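Local coordinates for EscN (Escherichia coli O127:H6, PDB 2OBM), which is a type III secretion system protein of the ATP synthase alpha/beta family, built around a P-loop nucleotide-binding domain, at residues Ala103-Arg108 with Leu139-Ala144; Asp187-Phe192 with Asn227-Ile232. The protein carries 1 engineered substitution. All coordinates share one frame; numbering follows the deposited sequence.

Interaction 1. Residues Ala103-Arg108 with Leu139-Ala144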
loop_
_atom_site.group_PDB
_atom_site.type_symbol
_atom_site.label_atom_id
_atom_site.label_comp_id
_atom_site.label_asym_id
_atom_site.label_seq_id
_atom_site.Cartn_x
_atom_site.Cartn_y
_atom_site.Cartn_z
ATOM N N ALA A 103 -4.802 9.401 0.937
ATOM C CA ALA A 103 -4.320 10.438 1.814
ATOM C C ALA A 103 -2.864 10.636 1.455
ATOM O O ALA A 103 -2.047 9.743 1.690
ATOM C CB ALA A 103 -4.465 10.025 3.269
ATOM N N LEU A 104 -2.549 11.781 0.844
ATOM C CA LEU A 104 -1.160 12.133 0.542
ATOM C C LEU A 104 -0.677 13.168 1.548
ATOM O O LEU A 104 -1.035 14.339 1.481
ATOM C CB LEU A 104 -1.024 12.645 -0.906
ATOM C CG LEU A 104 -1.580 11.704 -1.999
ATOM C CD1 LEU A 104 -1.427 12.305 -3.412
ATOM C CD2 LEU A 104 -0.919 10.319 -1.931
ATOM N N ILE A 105 0.145 12.717 2.481
ATOM C CA ILE A 105 0.487 13.496 3.654
ATOM C C ILE A 105 1.986 13.785 3.827
ATOM O O ILE A 105 2.801 12.865 3.896
ATOM C CB ILE A 105 -0.007 12.770 4.963
ATOM C CG1 ILE A 105 -1.509 12.447 4.882
ATOM C CG2 ILE A 105 0.344 13.599 6.222
ATOM C CD1 ILE A 105 -2.035 11.485 6.027
ATOM N N GLY A 106 2.335 15.066 3.925
ATOM C CA GLY A 106 3.669 15.469 4.354
ATOM C C GLY A 106 4.731 15.705 3.284
ATOM O O GLY A 106 5.843 16.143 3.604
ATOM N N GLU A 107 4.395 15.412 2.027
ATOM C CA GLU A 107 5.316 15.596 0.909
ATOM C C GLU A 107 5.176 17.008 0.319
ATOM O O GLU A 107 4.189 17.709 0.566
ATOM C CB GLU A 107 5.079 14.534 -0.185
ATOM C CG GLU A 107 5.699 13.146 0.081
ATOM C CD GLU A 107 5.482 12.171 -1.091
ATOM O OE1 GLU A 107 6.068 11.056 -1.097
ATOM O OE2 GLU A 107 4.713 12.516 -2.015
ATOM N N ARG A 108 6.177 17.433 -0.446
ATOM C CA ARG A 108 6.103 18.735 -1.096
ATOM C C ARG A 108 5.183 18.640 -2.296
ATOM O O ARG A 108 4.924 17.543 -2.811
ATOM C CB ARG A 108 7.487 19.247 -1.492
ATOM C CG ARG A 108 8.329 19.652 -0.296
ATOM C CD ARG A 108 9.770 19.939 -0.680
ATOM N NE ARG A 108 10.548 20.370 0.487
ATOM C CZ ARG A 108 11.657 21.107 0.429
ATOM N NH1 ARG A 108 12.138 21.524 -0.743
ATOM N NH2 ARG A 108 12.280 21.434 1.552
ATOM N N LEU A 139 -1.448 20.099 12.589
ATOM C CA LEU A 139 -2.805 19.723 12.949
ATOM C C LEU A 139 -3.565 19.207 11.737
ATOM O O LEU A 139 -4.278 18.216 11.838
ATOM C CB LEU A 139 -3.535 20.926 13.543
ATOM C CG LEU A 139 -4.722 20.676 14.479
ATOM C CD1 LEU A 139 -4.455 19.509 15.436
ATOM C CD2 LEU A 139 -5.035 21.971 15.258
ATOM N N GLU A 140 -3.395 19.890 10.599
ATOM C CA GLU A 140 -4.064 19.529 9.361
ATOM C C GLU A 140 -3.472 18.236 8.784
ATOM O O GLU A 140 -4.202 17.382 8.293
ATOM C CB GLU A 140 -3.995 20.680 8.335
ATOM C CG GLU A 140 -4.954 20.480 7.141
ATOM C CD GLU A 140 -4.569 21.299 5.902
ATOM O OE1 GLU A 140 -4.135 22.459 6.072
ATOM O OE2 GLU A 140 -4.683 20.768 4.763
ATOM N N ARG A 141 -2.153 18.094 8.862
ATOM C CA ARG A 141 -1.475 16.882 8.400
ATOM C C ARG A 141 -1.852 15.661 9.238
ATOM O O ARG A 141 -1.966 14.544 8.716
ATOM C CB ARG A 141 0.039 17.084 8.382
ATOM C CG ARG A 141 0.498 17.962 7.220
ATOM C CD ARG A 141 1.990 18.199 7.226
ATOM N NE ARG A 141 2.381 19.243 8.154
ATOM C CZ ARG A 141 3.218 19.074 9.177
ATOM N NH1 ARG A 141 3.755 17.883 9.420
ATOM N NH2 ARG A 141 3.525 20.101 9.962
ATOM N N MET A 142 -2.070 15.886 10.533
ATOM C CA MET A 142 -2.571 14.838 11.410
ATOM C C MET A 142 -4.019 14.433 11.097
ATOM O O MET A 142 -4.352 13.237 11.035
ATOM C CB MET A 142 -2.445 15.278 12.872
ATOM C CG MET A 142 -2.949 14.253 13.851
ATOM S SD MET A 142 -3.042 14.859 15.547
ATOM C CE MET A 142 -3.761 13.440 16.354
ATOM N N LYS A 143 -4.891 15.417 10.915
ATOM C CA LYS A 143 -6.310 15.120 10.721
ATOM C C LYS A 143 -6.575 14.413 9.407
ATOM O O LYS A 143 -7.550 13.653 9.279
ATOM C CB LYS A 143 -7.156 16.400 10.827
ATOM C CG LYS A 143 -7.518 16.778 12.253
ATOM C CD LYS A 143 -7.799 18.273 12.383
ATOM C CE LYS A 143 -8.518 18.585 13.710
ATOM N NZ LYS A 143 -8.760 20.056 13.913
ATOM N N ALA A 144 -5.696 14.648 8.436
ATOM C CA ALA A 144 -5.818 14.047 7.096
ATOM C C ALA A 144 -6.063 12.536 7.135
ATOM O O ALA A 144 -6.829 12.009 6.337
ATOM C CB ALA A 144 -4.581 14.375 6.247
#
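Ile105 and Gly106, at the end of strand 99-105, pack on Arg141 and Ala144 of helix 138-156, a helix that covers the largely parallel sheet of the nucleotide-binding domain. The axes of the short strand and helix segments come within 8.8 Å of each other. Their directions are nearly opposed, at 150°.

Ile105 carries the contact with both branches. Its chi1 of -54°, measured to CG1, leaves CG2 anti to the backbone N and directed at the helix backbone. There CG2 lies 3.5 Å from Arg141 O, and Arg141 CB is its next neighbour at 4.1 Å. The longer branch reaches Ala144, one turn further along the helix. Ile105 CG1 and CD1 both meet the Ala144 methyl, with CD1 at 3.9 Å from Ala144 CB. Ala103, two residues earlier and on the same side of the strand, makes only a loose approach: its CB is 4.4 Å from Ala144 O.

Arg141 borders the contact at the strand end. Its CD is 4.3 Å from Gly106 CA. The chain bends at chi3 (-81°), and beyond the bend NE donates to Arg136 O. Gly106 has a positive phi, a backbone shape that suits a residue with no side chain, and the chain leaves the strand here. Glu107, the next residue, pairs with Lys84 of the probable P-loop.

The contact is van der Waals in kind, methyl groups against a methyl and a backbone carbonyl. Thr132 of strand 127-132 touches Ile105, Arg141 and Ala144 and so closes one flank. Helix 138-156 links strand 127-132 to strand 161-167, and strand 99-105 lies between them. This is a beta-alpha-beta crossover that passes over an intervening strand, as in RecA-like P-loop folds.

Interaction 2. Residues Asp187-Phe192 with Asn227-Ile232; sequences DVRGGF and NVNDPI
The carbonyl oxygen of Phe192, whose ring packs on Pro231 and Ile232, takes two backbone N-H groups. Val188 N is 3.0 Å from Phe192 O, and Arg189 N adds a weak bond at 3.3 Å to the same Phe192 O. This is a classic beta bulge. Arg189 to Phe192 form a type I' turn, with Gly190 and Gly191 at its corners, both at positive phi. Gly191 N also donates to Asp187 OD1 at 3.0 Å, meeting it from above the carboxylate plane.

The bulged turn presents two side chains to segment 227-232. The Arg189 chain leaves with CG anti to the backbone N (chi1 -173°) and stays extended to NE. This extended course carries the guanidinium to Pro231 CB, which sits over the centre of one face, 3.4 Å from Arg189 CZ. Asn229 ND2 approaches obliquely, 3.5 Å from Arg189 NH2. Both are donors, so they do not bond. The guanidinium charge is met instead by Asp234 and Glu235, which make salt bridges with NH2 and NH1. Asn229 OD1 shares a calcium ion with Asp234.

Phe192 takes the inner side. Ile232 CG1 lies over the middle of the ring, 3.7 Å from its centroid and 13° off the normal, as a CH-pi contact. Pro231 CG comes in obliquely, 3.9 Å from Phe192 CD2. Pro231 thus wedges between Arg189 and Phe192. Asp230 is the N-cap of helix 231-239. Its OD1 accepts a weak capping bond from Ile232 N and also a hydrogen bond from Gly233 N.

The contact sets the loop that joins helices 169-182 and 194-204 against the start of helix 231-239. Phe197 of helix 194-204 touches both Phe192 and Pro231, and Ala173 of helix 169-182 touches both Phe192 and Ile232.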
loop_
_atom_site.group_PDB
_atom_site.type_symbol
_atom_site.label_atom_id
_atom_site.label_comp_id
_atom_site.label_asym_id
_atom_site.label_seq_id
_atom_site.Cartn_x
_atom_site.Cartn_y
_atom_site.Cartn_z
ATOM N N ASP A 187 8.234 13.221 25.520
ATOM C CA ASP A 187 8.830 12.189 24.695
ATOM C C ASP A 187 8.789 10.862 25.459
ATOM O O ASP A 187 9.326 10.773 26.559
ATOM C CB ASP A 187 10.285 12.606 24.425
ATOM C CG ASP A 187 11.072 11.574 23.630
ATOM O OD1 ASP A 187 10.528 10.493 23.306
ATOM O OD2 ASP A 187 12.257 11.862 23.326
ATOM N N VAL A 188 8.153 9.832 24.903
ATOM C CA VAL A 188 8.224 8.514 25.543
ATOM C C VAL A 188 9.168 7.545 24.827
ATOM O O VAL A 188 9.970 6.871 25.471
ATOM C CB VAL A 188 6.832 7.851 25.821
ATOM C CG1 VAL A 188 6.066 7.553 24.538
ATOM C CG2 VAL A 188 7.026 6.571 26.641
ATOM N N ARG A 189 9.079 7.483 23.503
ATOM C CA ARG A 189 9.956 6.627 22.715
ATOM C C ARG A 189 10.263 7.288 21.366
ATOM O O ARG A 189 9.350 7.623 20.603
ATOM C CB ARG A 189 9.340 5.228 22.538
ATOM C CG ARG A 189 10.268 4.205 21.873
ATOM C CD ARG A 189 9.769 2.739 21.982
ATOM N NE ARG A 189 10.407 1.871 20.979
ATOM C CZ ARG A 189 9.751 1.050 20.151
ATOM N NH1 ARG A 189 8.424 0.950 20.205
ATOM N NH2 ARG A 189 10.422 0.322 19.262
ATOM N N GLY A 190 11.552 7.504 21.106
ATOM C CA GLY A 190 12.034 8.023 19.830
ATOM C C GLY A 190 11.594 9.427 19.457
ATOM O O GLY A 190 11.561 9.777 18.282
ATOM N N GLY A 191 11.248 10.242 20.444
ATOM C CA GLY A 191 10.738 11.572 20.147
ATOM C C GLY A 191 9.218 11.648 20.118
ATOM O O GLY A 191 8.650 12.743 20.169
ATOM N N PHE A 192 8.564 10.489 20.054
ATOM C CA PHE A 192 7.111 10.412 19.967
ATOM C C PHE A 192 6.447 10.340 21.332
ATOM O O PHE A 192 6.856 9.557 22.175
ATOM C CB PHE A 192 6.675 9.199 19.130
ATOM C CG PHE A 192 7.110 9.271 17.686
ATOM C CD1 PHE A 192 6.333 9.949 16.741
ATOM C CD2 PHE A 192 8.294 8.666 17.271
ATOM C CE1 PHE A 192 6.728 10.026 15.417
ATOM C CE2 PHE A 192 8.681 8.734 15.947
ATOM C CZ PHE A 192 7.895 9.424 15.020
ATOM N N ASN A 227 20.512 4.219 10.593
ATOM C CA ASN A 227 20.213 3.041 11.407
ATOM C C ASN A 227 19.497 3.422 12.708
ATOM O O ASN A 227 19.688 2.795 13.739
ATOM C CB ASN A 227 21.483 2.221 11.673
ATOM C CG ASN A 227 22.206 1.826 10.388
ATOM O OD1 ASN A 227 21.763 0.940 9.643
ATOM N ND2 ASN A 227 23.331 2.490 10.121
ATOM N N VAL A 228 18.671 4.463 12.626
ATOM C CA VAL A 228 17.905 4.973 13.753
ATOM C C VAL A 228 16.575 4.212 13.828
ATOM O O VAL A 228 15.883 4.053 12.816
ATOM C CB VAL A 228 17.642 6.492 13.583
ATOM C CG1 VAL A 228 16.843 7.061 14.741
ATOM C CG2 VAL A 228 18.953 7.243 13.415
ATOM N N ASN A 229 16.238 3.719 15.016
ATOM C CA ASN A 229 14.995 2.994 15.220
ATOM C C ASN A 229 13.781 3.850 14.886
ATOM O O ASN A 229 13.771 5.049 15.151
ATOM C CB ASN A 229 14.893 2.520 16.668
ATOM C CG ASN A 229 13.560 1.834 16.976
ATOM O OD1 ASN A 229 13.288 0.731 16.512
ATOM N ND2 ASN A 229 12.747 2.476 17.788
ATOM N N ASP A 230 12.760 3.223 14.308
ATOM C CA ASP A 230 11.483 3.885 14.067
ATOM C C ASP A 230 10.416 3.153 14.867
ATOM O O ASP A 230 9.921 2.111 14.446
ATOM C CB ASP A 230 11.167 3.879 12.559
ATOM C CG ASP A 230 9.729 4.274 12.240
ATOM O OD1 ASP A 230 9.027 4.827 13.121
ATOM O OD2 ASP A 230 9.301 4.023 11.086
ATOM N N PRO A 231 10.074 3.674 16.050
ATOM C CA PRO A 231 9.079 2.984 16.856
ATOM C C PRO A 231 7.680 2.991 16.235
ATOM O O PRO A 231 6.837 2.202 16.632
ATOM C CB PRO A 231 9.109 3.751 18.180
ATOM C CG PRO A 231 9.623 5.083 17.833
ATOM C CD PRO A 231 10.595 4.875 16.727
ATOM N N ILE A 232 7.427 3.868 15.267
ATOM C CA ILE A 232 6.131 3.854 14.580
ATOM C C ILE A 232 6.033 2.656 13.623
ATOM O O ILE A 232 5.040 1.931 13.615
ATOM C CB ILE A 232 5.852 5.183 13.838
ATOM C CG1 ILE A 232 5.837 6.359 14.832
ATOM C CG2 ILE A 232 4.534 5.077 13.037
ATOM C CD1 ILE A 232 4.622 6.376 15.755
#

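The centres of interactions 1 and 2 are about 20 Å apart, and their nearest atoms are about 10 Å apart, so they do not touch. They follow one another along the chain within the same nucleotide-binding domain. Helix 169-182 touches both. Arg141 of interaction 1 meets it at Ala175, while Phe192 and Ile232 of interaction 2 meet it at Ala173. Interaction 1 lies at the strand ends of the sheet, with Gly106 about 14 Å from the bound ADP. Interaction 2 lies further out on the loops, where the Asn229 side chain is about 3 Å from the calcium ion.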